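Local structure of tRNA (guanine(9)-N1)-methyltransferase (4JWH) at residues R105-C110 with I208-A213; N198-L203 with K237-E242. The protein transfers a methyl group from S-adenosyl-L-methionine to N1 of guanosine 9 in cytoplasmic tRNA, leaving S-adenosyl-L-homocysteine. All blocks are in the same frame, centred on the assembly; numbering follows the deposited sequence.

Overall arrangement
Interaction 1 lies in the core: its centre is about 5 Å from the centre of the chain, and it joins two neighbouring strands in the middle of the parallel sheet. Interaction 2, centred about 15 Å from that point, joins two loops at a partly exposed margin, one following strand 189-192 and the other strand 234-236. Their chemistry follows their place: five backbone bonds flanked by branched aliphatic side chains in the first, two backbone bonds and a small cluster round a proline in the second. Both reach S-adenosyl-L-homocysteine through a backbone N-H, at the ribose in interaction 1 and at the adenine in interaction 2. They also touch directly, the Tyr209 ring against Ile200.

Interaction 1 of 2, residues R105-C110 with I208-A213; sequences RIVLDC and IYIIGA. With SAH (S-adenosyl-L-homocysteine), chain C.
Ile106 and Leu108 of one strand close on Ile211 of the next, both meeting its CD1, within the parallel sheet of the SPOUT methyltransferase fold. The strands run the same way, their axes inclined at 24°. Five backbone bonds join the segments, from Tyr209 N to Arg105 O at 3.1 Å to the shorter link of Ile211 N with Val107 O at 2.7 Å. Packing is close along the middle: Ile106 CG2 lies 3.8 Å from Ile211 CD1, and helix 254-267 covers this face. On the reverse face Val107 CG2 meets Ile208 CG2 at 3.7 Å, with Tyr178 and Phe182 beyond. The Asp109 methylene packs on Ile210 CG2, while its OD2 takes a salt bridge from Lys227 and a hydrogen bond with the Tyr191 hydroxyl.

The partly exposed end at Arg105 is different. A bend at chi2 (56°) turns CD from the extended path. Ile208 CG1 lies over one face of the guanidinium, toward its rim, 3.6 Å from Arg105 NH2; the guanidinium makes no hydrogen bond to 208-213. An alanine here removes the guanidinium and keeps only the CB contacts with Ile208 CG1 and CG2, which would probably open a gap beside Ile208 CD1.

At the other end the ladder reaches the cofactor pocket. Ala213 N approaches Asp109 O from above the carbonyl plane, 39° out of it. A CB on Gly212 would collide with the ligand's O3', and the Gly212 N-H is given to O2' of S-adenosyl-L-homocysteine, N to O2' 3.0 Å.

Interaction 2 of 2, residues N198-L203 with K237-E242; sequences NTITEL and KLPIDE. With SAH (S-adenosyl-L-homocysteine), chain C.
Thr199 and Lys237 pass each other side chain across side chain, over a single backbone bridge between two irregular loops, the second of which lines the cofactor pocket of this SPOUT methyltransferase. The bridge consists of two bonds: Lys237 N to Asn198 O at 2.8 Å, and Ile200 N to Lys237 O at 2.9 Å.

The two branches of Thr199 serve different neighbours. OG1, beside the backbone N, faces the aliphatic part of Lys237 and lies 3.5 Å from CE; CG2, anti to that N, reaches Pro239 CA at 3.7 Å. Lys237 puts CG in the crowded position between its backbone N and carbonyl carbon (chi1 68°), which brings this methylene to 3.3 Å from Asn198 O. The chain then continues past the Thr199 hydroxyl on the exposed side.

Inward, Ile200 and Pro239 cross obliquely. The Ile200 CG2 methyl sits 4.0 Å from Pro239 CD and also meets Leu238 CD2, while Pro239 CG and CD both rest against Ile200 O. Pro239 is the centre of an inverse gamma turn, and Trp270 of helix 270-277 packs on Ile200, Leu238 and Pro239 alike.

The peptide linking Lys237 to Leu238 is gripped at both ends. Its oxygen accepts from Ile200 N, and its N-H points almost straight (173°) at the adenine, with Leu238 N 3.0 Å from N1 of S-adenosyl-L-homocysteine. Adenine N1 is thus read by a main-chain donor, and the bridge to Ile200 probably helps to fix the orientation of that peptide toward the base.

Interaction 1 of 2, residues R105-C110 with I208-A213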
loop_
_atom_site.group_PDB
_atom_site.type_symbol
_atom_site.label_atom_id
_atom_site.label_comp_id
_atom_site.label_asym_id
_atom_site.label_seq_id
_atom_site.Cartn_x
_atom_site.Cartn_y
_atom_site.Cartn_z
ATOM N N ARG A 105 -4.632 -7.540 -6.123
ATOM C CA ARG A 105 -4.676 -6.095 -6.318
ATOM C C ARG A 105 -4.215 -5.453 -5.021
ATOM O O ARG A 105 -4.655 -5.862 -3.952
ATOM C CB ARG A 105 -6.088 -5.593 -6.635
ATOM C CG ARG A 105 -6.492 -5.703 -8.117
ATOM C CD ARG A 105 -6.375 -7.121 -8.654
ATOM N NE ARG A 105 -7.130 -8.111 -7.883
ATOM C CZ ARG A 105 -8.436 -8.352 -8.020
ATOM N NH1 ARG A 105 -9.174 -7.630 -8.871
ATOM N NH2 ARG A 105 -9.002 -9.306 -7.286
ATOM N N ILE A 106 -3.330 -4.469 -5.115
ATOM C CA ILE A 106 -3.024 -3.615 -3.952
ATOM C C ILE A 106 -3.436 -2.193 -4.265
ATOM O O ILE A 106 -3.063 -1.654 -5.286
ATOM C CB ILE A 106 -1.533 -3.699 -3.495
ATOM C CG1 ILE A 106 -1.195 -5.137 -3.031
ATOM C CG2 ILE A 106 -1.226 -2.600 -2.413
ATOM C CD1 ILE A 106 0.233 -5.343 -2.441
ATOM N N VAL A 107 -4.211 -1.592 -3.376
ATOM C CA VAL A 107 -4.754 -0.249 -3.592
ATOM C C VAL A 107 -4.075 0.785 -2.692
ATOM O O VAL A 107 -4.099 0.657 -1.448
ATOM C CB VAL A 107 -6.267 -0.208 -3.278
ATOM C CG1 VAL A 107 -6.811 1.184 -3.378
ATOM C CG2 VAL A 107 -7.059 -1.198 -4.163
ATOM N N LEU A 108 -3.523 1.832 -3.307
ATOM C CA LEU A 108 -3.184 3.021 -2.546
ATOM C C LEU A 108 -4.412 3.941 -2.500
ATOM O O LEU A 108 -4.867 4.469 -3.549
ATOM C CB LEU A 108 -1.941 3.711 -3.115
ATOM C CG LEU A 108 -0.751 2.793 -3.436
ATOM C CD1 LEU A 108 0.438 3.553 -4.000
ATOM C CD2 LEU A 108 -0.342 1.891 -2.237
ATOM N N ASP A 109 -4.977 4.084 -1.292
ATOM C CA ASP A 109 -6.172 4.887 -1.090
ATOM C C ASP A 109 -5.720 6.336 -0.948
ATOM O O ASP A 109 -5.253 6.752 0.113
ATOM C CB ASP A 109 -6.942 4.435 0.159
ATOM C CG ASP A 109 -8.104 5.361 0.521
ATOM O OD1 ASP A 109 -8.576 6.166 -0.323
ATOM O OD2 ASP A 109 -8.592 5.244 1.657
ATOM N N CYS A 110 -5.861 7.095 -2.029
ATOM C CA CYS A 110 -5.345 8.451 -2.045
ATOM C C CYS A 110 -6.415 9.492 -1.756
ATOM O O CYS A 110 -6.399 10.554 -2.343
ATOM C CB CYS A 110 -4.646 8.760 -3.384
ATOM S SG CYS A 110 -3.239 7.700 -3.798
ATOM N N ILE A 208 -7.993 -8.063 -2.069
ATOM C CA ILE A 208 -7.593 -6.776 -2.544
ATOM C C ILE A 208 -7.213 -6.032 -1.295
ATOM O O ILE A 208 -8.050 -5.845 -0.423
ATOM C CB ILE A 208 -8.744 -6.094 -3.317
ATOM C CG1 ILE A 208 -9.132 -6.943 -4.544
ATOM C CG2 ILE A 208 -8.346 -4.685 -3.705
ATOM C CD1 ILE A 208 -10.429 -6.498 -5.204
ATOM N N TYR A 209 -5.943 -5.657 -1.184
ATOM C CA TYR A 209 -5.414 -5.078 0.078
ATOM C C TYR A 209 -5.259 -3.603 -0.092
ATOM O O TYR A 209 -4.718 -3.179 -1.082
ATOM C CB TYR A 209 -4.072 -5.748 0.470
ATOM C CG TYR A 209 -4.347 -7.191 0.784
ATOM C CD1 TYR A 209 -4.916 -7.547 2.008
ATOM C CD2 TYR A 209 -4.147 -8.185 -0.177
ATOM C CE1 TYR A 209 -5.222 -8.888 2.298
ATOM C CE2 TYR A 209 -4.464 -9.515 0.093
ATOM C CZ TYR A 209 -5.009 -9.850 1.332
ATOM O OH TYR A 209 -5.320 -11.150 1.626
ATOM N N ILE A 210 -5.761 -2.819 0.859
ATOM C CA ILE A 210 -5.700 -1.361 0.756
ATOM C C ILE A 210 -4.657 -0.804 1.715
ATOM O O ILE A 210 -4.634 -1.173 2.880
ATOM C CB ILE A 210 -7.056 -0.700 1.063
ATOM C CG1 ILE A 210 -8.171 -1.303 0.175
ATOM C CG2 ILE A 210 -7.003 0.829 0.832
ATOM C CD1 ILE A 210 -9.562 -1.140 0.797
ATOM N N ILE A 211 -3.815 0.097 1.212
ATOM C CA ILE A 211 -2.901 0.908 2.040
ATOM C C ILE A 211 -3.392 2.358 2.028
ATOM O O ILE A 211 -3.667 2.915 0.947
ATOM C CB ILE A 211 -1.445 0.840 1.513
ATOM C CG1 ILE A 211 -1.003 -0.635 1.364
ATOM C CG2 ILE A 211 -0.501 1.652 2.428
ATOM C CD1 ILE A 211 0.300 -0.851 0.602
ATOM N N GLY A 212 -3.533 2.967 3.213
ATOM C CA GLY A 212 -3.797 4.419 3.287
ATOM C C GLY A 212 -2.673 5.270 2.713
ATOM O O GLY A 212 -1.540 5.219 3.192
ATOM N N ALA A 213 -2.961 6.064 1.685
ATOM C CA ALA A 213 -1.896 6.881 1.091
ATOM C C ALA A 213 -1.862 8.202 1.846
ATOM O O ALA A 213 -2.480 9.193 1.439
ATOM C CB ALA A 213 -2.099 7.098 -0.420
HETATM N N SAH C . -2.849 7.413 11.016
HETATM C CA SAH C . -2.778 6.864 9.671
HETATM C CB SAH C . -1.269 6.743 9.332
HETATM C CG SAH C . -0.975 5.500 8.600
HETATM S SD SAH C . 0.569 5.061 7.903
HETATM C C SAH C . -3.731 5.678 9.614
HETATM O O SAH C . -3.598 4.686 8.962
HETATM O OXT SAH C . -4.758 5.732 10.222
HETATM C "C5'" SAH C . 0.114 4.742 6.246
HETATM C "C4'" SAH C . -0.526 3.397 5.922
HETATM O "O4'" SAH C . 0.350 2.323 6.078
HETATM C "C3'" SAH C . -1.784 3.010 6.710
HETATM O "O3'" SAH C . -2.940 3.625 6.222
HETATM C "C2'" SAH C . -1.822 1.525 6.608
HETATM O "O2'" SAH C . -2.477 1.190 5.427
HETATM C "C1'" SAH C . -0.351 1.208 6.546
HETATM N N9 SAH C . 0.193 0.706 7.819
HETATM C C8 SAH C . 1.128 1.263 8.535
HETATM N N7 SAH C . 1.456 0.547 9.578
HETATM C C5 SAH C . 0.736 -0.531 9.522
HETATM C C6 SAH C . 0.569 -1.744 10.324
HETATM N N6 SAH C . 1.269 -1.918 11.415
HETATM N N1 SAH C . -0.302 -2.637 9.919
HETATM C C2 SAH C . -1.011 -2.466 8.818
HETATM N N3 SAH C . -0.930 -1.403 8.058
HETATM C C4 SAH C . -0.087 -0.419 8.344
#

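Interaction 2 of 2, residues N198-L203 with K237-E242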
loop_
_atom_site.group_PDB
_atom_site.type_symbol
_atom_site.label_atom_id
_atom_site.label_comp_id
_atom_site.label_asym_id
_atom_site.label_seq_id
_atom_site.Cartn_x
_atom_site.Cartn_y
_atom_site.Cartn_z
ATOM N N ASN A 198 -7.638 -7.108 14.299
ATOM C CA ASN A 198 -7.318 -8.302 13.530
ATOM C C ASN A 198 -5.896 -8.272 12.978
ATOM O O ASN A 198 -5.344 -7.187 12.732
ATOM C CB ASN A 198 -8.295 -8.453 12.370
ATOM C CG ASN A 198 -9.741 -8.265 12.798
ATOM O OD1 ASN A 198 -10.164 -8.792 13.842
ATOM N ND2 ASN A 198 -10.500 -7.507 12.008
ATOM N N THR A 199 -5.312 -9.456 12.768
ATOM C CA THR A 199 -3.922 -9.553 12.288
ATOM C C THR A 199 -3.872 -10.334 10.971
ATOM O O THR A 199 -4.421 -11.417 10.878
ATOM C CB THR A 199 -3.006 -10.195 13.351
ATOM O OG1 THR A 199 -2.996 -9.372 14.518
ATOM C CG2 THR A 199 -1.590 -10.312 12.858
ATOM N N ILE A 200 -3.228 -9.768 9.951
ATOM C CA ILE A 200 -3.044 -10.501 8.702
ATOM C C ILE A 200 -1.927 -11.527 8.851
ATOM O O ILE A 200 -0.888 -11.243 9.473
ATOM C CB ILE A 200 -2.853 -9.572 7.479
ATOM C CG1 ILE A 200 -3.167 -10.345 6.194
ATOM C CG2 ILE A 200 -1.467 -8.946 7.424
ATOM C CD1 ILE A 200 -3.746 -9.500 5.144
ATOM N N THR A 201 -2.160 -12.722 8.318
ATOM C CA THR A 201 -1.218 -13.805 8.434
ATOM C C THR A 201 -0.811 -14.380 7.092
ATOM O O THR A 201 0.219 -15.026 6.984
ATOM C CB THR A 201 -1.759 -14.904 9.333
ATOM O OG1 THR A 201 -2.997 -15.359 8.804
ATOM C CG2 THR A 201 -1.985 -14.357 10.760
ATOM N N GLU A 202 -1.613 -14.117 6.069
ATOM C CA GLU A 202 -1.313 -14.543 4.719
ATOM C C GLU A 202 -2.027 -13.624 3.740
ATOM O O GLU A 202 -3.164 -13.198 4.006
ATOM C CB GLU A 202 -1.826 -15.962 4.509
ATOM C CG GLU A 202 -0.820 -17.046 4.886
ATOM C CD GLU A 202 -1.249 -18.382 4.359
ATOM O OE1 GLU A 202 -2.227 -18.933 4.926
ATOM O OE2 GLU A 202 -0.629 -18.872 3.379
ATOM N N LEU A 203 -1.395 -13.356 2.604
ATOM C CA LEU A 203 -2.077 -12.629 1.542
ATOM C C LEU A 203 -2.759 -13.611 0.623
ATOM O O LEU A 203 -2.125 -14.500 0.077
ATOM C CB LEU A 203 -1.125 -11.709 0.757
ATOM C CG LEU A 203 -0.269 -10.774 1.626
ATOM C CD1 LEU A 203 0.789 -10.048 0.831
ATOM C CD2 LEU A 203 -1.145 -9.779 2.357
ATOM N N LYS A 237 -4.028 -5.600 10.855
ATOM C CA LYS A 237 -2.681 -5.079 11.028
ATOM C C LYS A 237 -1.636 -6.122 10.683
ATOM O O LYS A 237 -1.891 -7.319 10.772
ATOM C CB LYS A 237 -2.464 -4.603 12.456
ATOM C CG LYS A 237 -2.453 -5.729 13.467
ATOM C CD LYS A 237 -2.439 -5.153 14.848
ATOM C CE LYS A 237 -2.965 -6.170 15.883
ATOM N NZ LYS A 237 -2.121 -5.908 17.075
ATOM N N LEU A 238 -0.453 -5.658 10.302
ATOM C CA LEU A 238 0.672 -6.521 10.008
ATOM C C LEU A 238 1.079 -7.290 11.276
ATOM O O LEU A 238 0.971 -6.742 12.391
ATOM C CB LEU A 238 1.862 -5.701 9.495
ATOM C CG LEU A 238 1.735 -5.137 8.068
ATOM C CD1 LEU A 238 2.927 -4.278 7.733
ATOM C CD2 LEU A 238 1.603 -6.271 7.067
ATOM N N PRO A 239 1.536 -8.548 11.114
ATOM C CA PRO A 239 1.910 -9.351 12.300
ATOM C C PRO A 239 3.287 -8.939 12.844
ATOM O O PRO A 239 4.203 -9.756 12.980
ATOM C CB PRO A 239 1.900 -10.785 11.771
ATOM C CG PRO A 239 2.224 -10.655 10.298
ATOM C CD PRO A 239 1.702 -9.300 9.852
ATOM N N ILE A 240 3.414 -7.659 13.139
ATOM C CA ILE A 240 4.698 -7.060 13.474
ATOM C C ILE A 240 5.159 -7.553 14.843
ATOM O O ILE A 240 6.260 -8.096 14.968
ATOM C CB ILE A 240 4.622 -5.523 13.414
ATOM C CG1 ILE A 240 4.763 -5.050 11.977
ATOM C CG2 ILE A 240 5.708 -4.897 14.247
ATOM C CD1 ILE A 240 4.819 -3.555 11.833
ATOM N N ASP A 241 4.315 -7.381 15.855
ATOM C CA ASP A 241 4.578 -7.977 17.160
ATOM C C ASP A 241 4.723 -9.483 16.917
ATOM O O ASP A 241 4.027 -10.032 16.058
ATOM C CB ASP A 241 3.424 -7.681 18.126
ATOM N N GLU A 242 5.613 -10.163 17.633
ATOM C CA GLU A 242 6.381 -9.607 18.736
ATOM C C GLU A 242 7.843 -9.362 18.357
ATOM O O GLU A 242 8.735 -9.391 19.220
ATOM C CB GLU A 242 6.306 -10.560 19.947
HETATM N N SAH C . -2.849 7.413 11.016
HETATM C CA SAH C . -2.778 6.864 9.671
HETATM C CB SAH C . -1.269 6.743 9.332
HETATM C CG SAH C . -0.975 5.500 8.600
HETATM S SD SAH C . 0.569 5.061 7.903
HETATM C C SAH C . -3.731 5.678 9.614
HETATM O O SAH C . -3.598 4.686 8.962
HETATM O OXT SAH C . -4.758 5.732 10.222
HETATM C "C5'" SAH C . 0.114 4.742 6.246
HETATM C "C4'" SAH C . -0.526 3.397 5.922
HETATM O "O4'" SAH C . 0.350 2.323 6.078
HETATM C "C3'" SAH C . -1.784 3.010 6.710
HETATM O "O3'" SAH C . -2.940 3.625 6.222
HETATM C "C2'" SAH C . -1.822 1.525 6.608
HETATM O "O2'" SAH C . -2.477 1.190 5.427
HETATM C "C1'" SAH C . -0.351 1.208 6.546
HETATM N N9 SAH C . 0.193 0.706 7.819
HETATM C C8 SAH C . 1.128 1.263 8.535
HETATM N N7 SAH C . 1.456 0.547 9.578
HETATM C C5 SAH C . 0.736 -0.531 9.522
HETATM C C6 SAH C . 0.569 -1.744 10.324
HETATM N N6 SAH C . 1.269 -1.918 11.415
HETATM N N1 SAH C . -0.302 -2.637 9.919
HETATM C C2 SAH C . -1.011 -2.466 8.818
HETATM N N3 SAH C . -0.930 -1.403 8.058
HETATM C C4 SAH C . -0.087 -0.419 8.344
#